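Elongation factor G (PDB 2DY1) binds GTP and magnesium and probably hydrolyses GTP to drive translocation on the ribosome. Local coordinates at residues A[12-17]-A[76-81]; A[98-103]-A[271-276]; A[456-461]-A[524-529]. All blocks are in the same frame, centred on the assembly; numbering follows the deposited sequence.

Following the chain from the N terminus, interaction 1 comes first: strand 9-16 pairs with strand 74-80 and closes a loop of 58 residues that includes helix 22-32 and the threonines on the magnesium ion. Interaction 2 then opens at the next strand, 100-106, and closes after 167 residues at the turn following helix 261-271. The two loops neither nest nor cross, yet the contacts touch, because strands 9-16 and 100-106 are neighbours in one sheet, joined through A13, V15 and L102. Interaction 3 follows in domain IV, closing a loop of 62 residues and joining strand 457-460 to the loop before strand 533-541; its centre is about 53 Å from that of interaction 1.

Interaction 1. Residues A[12-17]-A[76-81]; sequences VALVGH and VFLLDA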
loop_
_atom_site.group_PDB
_atom_site.type_symbol
_atom_site.label_atom_id
_atom_site.label_comp_id
_atom_site.label_asym_id
_atom_site.label_seq_id
_atom_site.Cartn_x
_atom_site.Cartn_y
_atom_site.Cartn_z
ATOM N N VAL A 12 8.803 7.968 -16.148
ATOM C CA VAL A 12 9.061 8.619 -14.864
ATOM C C VAL A 12 7.839 8.588 -13.965
ATOM O O VAL A 12 6.741 8.897 -14.436
ATOM C CB VAL A 12 9.445 10.116 -15.122
ATOM C CG1 VAL A 12 9.708 10.852 -13.804
ATOM C CG2 VAL A 12 10.685 10.197 -16.040
ATOM N N ALA A 13 8.021 8.218 -12.690
ATOM C CA ALA A 13 6.895 8.231 -11.734
ATOM C C ALA A 13 7.004 9.531 -10.950
ATOM O O ALA A 13 8.067 9.830 -10.418
ATOM C CB ALA A 13 6.987 7.072 -10.771
ATOM N N LEU A 14 5.903 10.275 -10.878
ATOM C CA LEU A 14 5.855 11.557 -10.160
ATOM C C LEU A 14 5.182 11.215 -8.827
ATOM O O LEU A 14 3.983 10.851 -8.772
ATOM C CB LEU A 14 5.025 12.552 -10.973
ATOM C CG LEU A 14 4.664 13.879 -10.310
ATOM C CD1 LEU A 14 5.919 14.611 -9.837
ATOM C CD2 LEU A 14 3.931 14.710 -11.341
ATOM N N VAL A 15 5.954 11.341 -7.749
ATOM C CA VAL A 15 5.498 10.970 -6.413
ATOM C C VAL A 15 5.773 12.099 -5.445
ATOM O O VAL A 15 6.444 13.071 -5.793
ATOM C CB VAL A 15 6.230 9.708 -5.926
ATOM C CG1 VAL A 15 5.837 8.515 -6.808
ATOM C CG2 VAL A 15 7.772 9.901 -6.018
ATOM N N GLY A 16 5.237 11.976 -4.243
ATOM C CA GLY A 16 5.461 13.016 -3.247
ATOM C C GLY A 16 4.284 13.078 -2.288
ATOM O O GLY A 16 3.248 12.479 -2.535
ATOM N N HIS A 17 4.448 13.801 -1.194
ATOM C CA HIS A 17 3.393 13.922 -0.205
ATOM C C HIS A 17 2.127 14.486 -0.802
ATOM O O HIS A 17 2.148 15.263 -1.760
ATOM C CB HIS A 17 3.849 14.851 0.920
ATOM C CG HIS A 17 3.032 14.744 2.169
ATOM N ND1 HIS A 17 3.278 13.800 3.143
ATOM C CD2 HIS A 17 1.974 15.468 2.603
ATOM C CE1 HIS A 17 2.405 13.946 4.124
ATOM N NE2 HIS A 17 1.603 14.952 3.821
ATOM N N VAL A 76 8.025 11.433 -22.877
ATOM C CA VAL A 76 8.202 11.161 -21.467
ATOM C C VAL A 76 6.880 10.601 -21.000
ATOM O O VAL A 76 5.864 11.291 -21.066
ATOM C CB VAL A 76 8.549 12.429 -20.659
ATOM C CG1 VAL A 76 8.555 12.110 -19.170
ATOM C CG2 VAL A 76 9.916 12.949 -21.115
ATOM N N PHE A 77 6.883 9.331 -20.584
ATOM C CA PHE A 77 5.644 8.744 -20.069
ATOM C C PHE A 77 5.690 9.034 -18.588
ATOM O O PHE A 77 6.431 8.395 -17.848
ATOM C CB PHE A 77 5.588 7.248 -20.377
ATOM C CG PHE A 77 5.354 6.962 -21.836
ATOM C CD1 PHE A 77 6.419 6.972 -22.729
ATOM C CD2 PHE A 77 4.063 6.789 -22.336
ATOM C CE1 PHE A 77 6.214 6.830 -24.108
ATOM C CE2 PHE A 77 3.846 6.645 -23.714
ATOM C CZ PHE A 77 4.919 6.670 -24.600
ATOM N N LEU A 78 4.868 10.000 -18.166
ATOM C CA LEU A 78 4.842 10.455 -16.775
ATOM C C LEU A 78 3.681 9.807 -16.045
ATOM O O LEU A 78 2.546 9.876 -16.501
ATOM C CB LEU A 78 4.694 11.987 -16.741
ATOM C CG LEU A 78 4.795 12.684 -15.376
ATOM C CD1 LEU A 78 6.220 12.531 -14.815
ATOM C CD2 LEU A 78 4.443 14.174 -15.539
ATOM N N LEU A 79 3.976 9.172 -14.918
ATOM C CA LEU A 79 2.923 8.513 -14.134
ATOM C C LEU A 79 2.641 9.409 -12.927
ATOM O O LEU A 79 3.466 9.515 -12.025
ATOM C CB LEU A 79 3.395 7.131 -13.689
ATOM C CG LEU A 79 3.997 6.307 -14.842
ATOM C CD1 LEU A 79 4.407 4.925 -14.339
ATOM C CD2 LEU A 79 2.974 6.165 -15.968
ATOM N N ASP A 80 1.459 10.042 -12.923
ATOM C CA ASP A 80 1.061 10.983 -11.853
ATOM C C ASP A 80 0.423 10.124 -10.764
ATOM O O ASP A 80 -0.728 9.691 -10.872
ATOM C CB ASP A 80 0.079 12.022 -12.444
ATOM C CG ASP A 80 -0.447 12.996 -11.409
ATOM O OD1 ASP A 80 0.208 13.131 -10.365
ATOM O OD2 ASP A 80 -1.516 13.622 -11.656
ATOM N N ALA A 81 1.196 9.868 -9.724
ATOM C CA ALA A 81 0.802 8.944 -8.661
ATOM C C ALA A 81 0.155 9.580 -7.457
ATOM O O ALA A 81 0.242 10.799 -7.276
ATOM C CB ALA A 81 2.069 8.161 -8.200
#
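V12, A13 and L14 pair in parallel with L78, L79 and D80, the axes of the two short strand segments 4.7 Å apart and turned by 29°. V12 N donates to F77 O (2.9 Å) and V12 O accepts from L79 N (2.8 Å). L14 repeats the pattern two residues on, its N bonded to L79 O at 2.8 Å and its O to A81 N at 3.1 Å. A13 turns its own N and O to strand 100-106, so strand 9-16 is bonded along both edges, as befits an inner strand of a P-loop GTPase sheet. V12, L14, L78 and D80 share one face. CD1 of L78 lies 4.0 Å from both V12 CG1 and L14 CB, and helix 22-32 packs over L14 and L78. A13 and L79 occupy the other face, against helix 88-97. D80 runs alongside L14, its CG anti to the backbone N (chi1 177°), and D80 OD1 comes to 4.2 Å from L14 CD2. Its other oxygen, OD2, is hydrogen-bonded to the hydroxyls of T49 and T23. D80 opens the DxxG (G3) motif of GTPases, here DAPG, while G16 is the first glycine of the P-loop. T23 is a magnesium ligand, and the nearest D80 side-chain atom is about 4 Å from the ion, consistent with a second-shell role in which D80 positions T23 OG1.

Interaction 2. Residues A[98-103]-A[271-276]; sequences ADAALV and ALPSPT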
loop_
_atom_site.group_PDB
_atom_site.type_symbol
_atom_site.label_atom_id
_atom_site.label_comp_id
_atom_site.label_asym_id
_atom_site.label_seq_id
_atom_site.Cartn_x
_atom_site.Cartn_y
_atom_site.Cartn_z
ATOM N N ALA A 98 8.298 2.652 -13.552
ATOM C CA ALA A 98 9.161 3.707 -14.091
ATOM C C ALA A 98 10.636 3.405 -13.945
ATOM O O ALA A 98 10.999 2.507 -13.205
ATOM C CB ALA A 98 8.845 5.021 -13.378
ATOM N N ASP A 99 11.458 4.190 -14.642
ATOM C CA ASP A 99 12.901 4.025 -14.559
ATOM C C ASP A 99 13.539 5.121 -13.699
ATOM O O ASP A 99 14.765 5.127 -13.500
ATOM C CB ASP A 99 13.531 4.030 -15.962
ATOM C CG ASP A 99 13.016 2.900 -16.836
ATOM O OD1 ASP A 99 12.606 1.859 -16.286
ATOM O OD2 ASP A 99 13.032 3.062 -18.083
ATOM N N ALA A 100 12.722 6.042 -13.183
ATOM C CA ALA A 100 13.221 7.129 -12.327
ATOM C C ALA A 100 12.032 7.724 -11.599
ATOM O O ALA A 100 10.891 7.588 -12.055
ATOM C CB ALA A 100 13.901 8.210 -13.157
ATOM N N ALA A 101 12.309 8.375 -10.468
ATOM C CA ALA A 101 11.256 9.012 -9.691
ATOM C C ALA A 101 11.463 10.525 -9.671
ATOM O O ALA A 101 12.570 10.995 -9.441
ATOM C CB ALA A 101 11.281 8.488 -8.271
ATOM N N LEU A 102 10.401 11.274 -9.955
ATOM C CA LEU A 102 10.423 12.739 -9.879
ATOM C C LEU A 102 9.643 12.972 -8.594
ATOM O O LEU A 102 8.459 12.643 -8.514
ATOM C CB LEU A 102 9.692 13.362 -11.072
ATOM C CG LEU A 102 9.453 14.882 -11.000
ATOM C CD1 LEU A 102 10.811 15.641 -10.858
ATOM C CD2 LEU A 102 8.731 15.357 -12.283
ATOM N N VAL A 103 10.298 13.548 -7.596
ATOM C CA VAL A 103 9.690 13.714 -6.280
ATOM C C VAL A 103 9.323 15.165 -6.034
ATOM O O VAL A 103 10.197 16.007 -5.919
ATOM C CB VAL A 103 10.695 13.219 -5.185
ATOM C CG1 VAL A 103 10.045 13.243 -3.809
ATOM C CG2 VAL A 103 11.195 11.783 -5.529
ATOM N N ALA A 271 18.635 14.628 -17.587
ATOM C CA ALA A 271 19.121 13.949 -16.395
ATOM C C ALA A 271 18.735 12.509 -16.109
ATOM O O ALA A 271 19.515 11.773 -15.515
ATOM C CB ALA A 271 18.769 14.804 -15.169
ATOM N N LEU A 272 17.535 12.105 -16.505
ATOM C CA LEU A 272 17.063 10.777 -16.174
ATOM C C LEU A 272 17.385 9.768 -17.252
ATOM O O LEU A 272 17.509 10.119 -18.418
ATOM C CB LEU A 272 15.563 10.845 -15.862
ATOM C CG LEU A 272 15.282 11.868 -14.745
ATOM C CD1 LEU A 272 13.769 11.861 -14.460
ATOM C CD2 LEU A 272 16.053 11.545 -13.465
ATOM N N PRO A 273 17.526 8.494 -16.861
ATOM C CA PRO A 273 17.870 7.450 -17.830
ATOM C C PRO A 273 16.807 6.948 -18.761
ATOM O O PRO A 273 15.630 6.946 -18.439
ATOM C CB PRO A 273 18.377 6.326 -16.943
ATOM C CG PRO A 273 17.412 6.389 -15.798
ATOM C CD PRO A 273 17.382 7.913 -15.515
ATOM N N SER A 274 17.266 6.482 -19.920
ATOM C CA SER A 274 16.390 5.893 -20.916
ATOM C C SER A 274 16.222 4.416 -20.540
ATOM O O SER A 274 16.978 3.866 -19.732
ATOM C CB SER A 274 17.051 5.967 -22.296
ATOM O OG SER A 274 18.130 5.035 -22.338
ATOM N N PRO A 275 15.212 3.749 -21.116
ATOM C CA PRO A 275 14.996 2.334 -20.811
ATOM C C PRO A 275 16.217 1.494 -21.219
ATOM O O PRO A 275 16.573 0.535 -20.539
ATOM C CB PRO A 275 13.759 1.988 -21.640
ATOM C CG PRO A 275 13.001 3.262 -21.650
ATOM C CD PRO A 275 14.061 4.331 -21.825
ATOM N N THR A 276 16.837 1.879 -22.331
ATOM C CA THR A 276 18.017 1.169 -22.820
ATOM C C THR A 276 19.145 1.251 -21.806
ATOM O O THR A 276 19.874 0.278 -21.585
ATOM C CB THR A 276 18.498 1.760 -24.149
ATOM O OG1 THR A 276 17.487 1.561 -25.144
ATOM C CG2 THR A 276 19.793 1.071 -24.594
HETATM O O HOH W 1 13.154 5.674 -18.861
#
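D99 and A100 pack against L272, P273 and P275 in a buried contact, apolar at one end and bridged by water at the other. It lies in the P-loop GTPase domain, where the start of strand 100-106 meets the turn between helices 261-271 and 275-279. A100 CB sits against both branches of L272, 3.9 Å from CD1 and 4.0 Å from CD2. The P273 ring takes over from there: its CD is 4.2 Å from A100 CB, and its CG rests 3.7 Å from D99 O. Further on, the D99 side chain crosses P275 at about a right angle, OD2 lying 3.6 Å from P275 CG. Both carboxylate oxygens are also claimed by arginines, OD1 by R278 of helix 275-279 and OD2 by R304 of strand 298-307, so D99 links the start of strand 100-106 to helix 275-279 and to domain 2. S274 is the N-cap of helix 275-279, and its backbone N is bonded in return to E277 OE2, as in a capping box. One water spans the gap between the segments, 2.7 Å from D99 OD2 and 2.8 Å from P273 O.

Interaction 3. Residues A[456-461]-A[524-529]; sequences YRETIK and VLAGFP
The ring of F528 carries Y456 CB over the centre of one face, 3.5 Å above the plane and almost on the ring normal, a CH-pi contact. The Y456 ring is set alongside, its plane at 57° to that of F528, with Y456 CD2 3.7 Å from F528 CZ. The two side chains point the same way, and R661 of the C-terminal helix 651-663 adds a cation-pi contact to F528. The third flat group, the carboxylate of E458, stands at 85° to the F528 ring plane. It reaches into the turn of 524-529 on a chain that is extended beyond CG (chi2 176°). There OE1 accepts from L525 N at 2.9 Å, on its syn side but well out of the carboxylate plane. OE2 is gripped twice, by A526 N at 2.8 Å and F528 N at 2.9 Å, which approach from opposite faces of that plane. This is how domain IV joins strand 457-460, which pairs with strand 569-583, to the loop between helix 509-520 and strand 533-541: a buried acid collects the N-H groups of an irregular turn. Three such donors would be expected to stabilise its negative charge. An alanine in place of E458 would probably leave the amides of L525, A526 and F528 without their acceptor and the turn freer to shift. The backbone adds a bond of its own, E458 N to P529 O at 2.9 Å. R457 CB rests 3.3 Å from P529 O, which thus lies against both residues, while the guanidinium of R457 leads off to a salt bridge with E419.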
loop_
_atom_site.group_PDB
_atom_site.type_symbol
_atom_site.label_atom_id
_atom_site.label_comp_id
_atom_site.label_asym_id
_atom_site.label_seq_id
_atom_site.Cartn_x
_atom_site.Cartn_y
_atom_site.Cartn_z
ATOM N N TYR A 456 -13.956 -13.547 20.585
ATOM C CA TYR A 456 -13.821 -13.979 21.972
ATOM C C TYR A 456 -13.654 -15.492 21.989
ATOM O O TYR A 456 -14.017 -16.189 21.041
ATOM C CB TYR A 456 -15.071 -13.613 22.775
ATOM C CG TYR A 456 -15.239 -12.136 22.997
ATOM C CD1 TYR A 456 -14.415 -11.447 23.885
ATOM C CD2 TYR A 456 -16.202 -11.417 22.296
ATOM C CE1 TYR A 456 -14.548 -10.063 24.068
ATOM C CE2 TYR A 456 -16.340 -10.041 22.468
ATOM C CZ TYR A 456 -15.512 -9.374 23.349
ATOM O OH TYR A 456 -15.639 -8.009 23.492
ATOM N N ARG A 457 -13.087 -16.001 23.071
ATOM C CA ARG A 457 -12.908 -17.433 23.198
ATOM C C ARG A 457 -13.214 -17.804 24.629
ATOM O O ARG A 457 -13.615 -16.950 25.421
ATOM C CB ARG A 457 -11.489 -17.832 22.801
ATOM C CG ARG A 457 -11.274 -17.609 21.312
ATOM C CD ARG A 457 -10.064 -18.304 20.763
ATOM N NE ARG A 457 -9.936 -18.018 19.339
ATOM C CZ ARG A 457 -8.795 -18.119 18.679
ATOM N NH1 ARG A 457 -7.706 -18.510 19.324
ATOM N NH2 ARG A 457 -8.728 -17.779 17.398
ATOM N N GLU A 458 -13.056 -19.081 24.954
ATOM C CA GLU A 458 -13.337 -19.545 26.303
ATOM C C GLU A 458 -12.284 -20.543 26.737
ATOM O O GLU A 458 -11.558 -21.081 25.912
ATOM C CB GLU A 458 -14.702 -20.237 26.348
ATOM C CG GLU A 458 -15.874 -19.334 26.006
ATOM C CD GLU A 458 -17.192 -20.082 25.963
ATOM O OE1 GLU A 458 -17.323 -21.100 26.681
ATOM O OE2 GLU A 458 -18.103 -19.646 25.227
ATOM N N THR A 459 -12.198 -20.771 28.043
ATOM C CA THR A 459 -11.269 -21.755 28.577
ATOM C C THR A 459 -11.799 -22.221 29.925
ATOM O O THR A 459 -12.900 -21.827 30.334
ATOM C CB THR A 459 -9.832 -21.202 28.709
ATOM O OG1 THR A 459 -8.928 -22.300 28.927
ATOM C CG2 THR A 459 -9.719 -20.215 29.869
ATOM N N ILE A 460 -11.037 -23.069 30.605
ATOM C CA ILE A 460 -11.470 -23.585 31.898
ATOM C C ILE A 460 -10.485 -23.265 33.016
ATOM O O ILE A 460 -9.289 -23.127 32.777
ATOM C CB ILE A 460 -11.683 -25.113 31.838
ATOM C CG1 ILE A 460 -10.452 -25.800 31.248
ATOM C CG2 ILE A 460 -12.910 -25.436 31.000
ATOM C CD1 ILE A 460 -10.532 -27.345 31.279
ATOM N N LYS A 461 -10.993 -23.170 34.246
ATOM C CA LYS A 461 -10.151 -22.846 35.391
ATOM C C LYS A 461 -9.884 -24.002 36.360
ATOM O O LYS A 461 -8.971 -23.922 37.188
ATOM C CB LYS A 461 -10.750 -21.666 36.158
ATOM C CG LYS A 461 -10.533 -20.306 35.493
ATOM C CD LYS A 461 -10.978 -19.181 36.421
ATOM C CE LYS A 461 -10.543 -17.814 35.911
ATOM N NZ LYS A 461 -10.963 -16.715 36.833
ATOM N N VAL A 524 -19.399 -23.684 26.393
ATOM C CA VAL A 524 -20.619 -23.640 27.192
ATOM C C VAL A 524 -20.912 -22.295 27.848
ATOM O O VAL A 524 -22.055 -22.026 28.218
ATOM C CB VAL A 524 -20.600 -24.730 28.304
ATOM C CG1 VAL A 524 -20.459 -26.105 27.681
ATOM C CG2 VAL A 524 -19.468 -24.469 29.274
ATOM N N LEU A 525 -19.901 -21.447 27.999
ATOM C CA LEU A 525 -20.111 -20.159 28.654
ATOM C C LEU A 525 -20.902 -19.173 27.806
ATOM O O LEU A 525 -21.888 -18.597 28.266
ATOM C CB LEU A 525 -18.772 -19.531 29.057
ATOM C CG LEU A 525 -18.862 -18.263 29.914
ATOM C CD1 LEU A 525 -19.880 -18.467 31.036
ATOM C CD2 LEU A 525 -17.488 -17.931 30.486
ATOM N N ALA A 526 -20.477 -18.982 26.564
ATOM C CA ALA A 526 -21.157 -18.046 25.683
ATOM C C ALA A 526 -21.063 -18.459 24.219
ATOM O O ALA A 526 -21.232 -17.634 23.323
ATOM C CB ALA A 526 -20.579 -16.649 25.881
ATOM N N GLY A 527 -20.770 -19.734 23.980
ATOM C CA GLY A 527 -20.690 -20.244 22.618
ATOM C C GLY A 527 -19.482 -19.898 21.748
ATOM O O GLY A 527 -19.534 -20.073 20.531
ATOM N N PHE A 528 -18.394 -19.435 22.351
ATOM C CA PHE A 528 -17.188 -19.089 21.592
ATOM C C PHE A 528 -16.218 -20.279 21.567
ATOM O O PHE A 528 -16.337 -21.180 22.401
ATOM C CB PHE A 528 -16.497 -17.890 22.236
ATOM C CG PHE A 528 -17.280 -16.612 22.135
ATOM C CD1 PHE A 528 -17.802 -16.008 23.269
ATOM C CD2 PHE A 528 -17.456 -15.992 20.904
ATOM C CE1 PHE A 528 -18.487 -14.794 23.182
ATOM C CE2 PHE A 528 -18.138 -14.779 20.807
ATOM C CZ PHE A 528 -18.652 -14.181 21.946
ATOM N N PRO A 529 -15.261 -20.304 20.613
ATOM C CA PRO A 529 -14.304 -21.422 20.552
ATOM C C PRO A 529 -13.576 -21.581 21.878
ATOM O O PRO A 529 -13.220 -20.587 22.517
ATOM C CB PRO A 529 -13.353 -21.010 19.425
ATOM C CG PRO A 529 -14.257 -20.220 18.508
ATOM C CD PRO A 529 -15.016 -19.363 19.502
#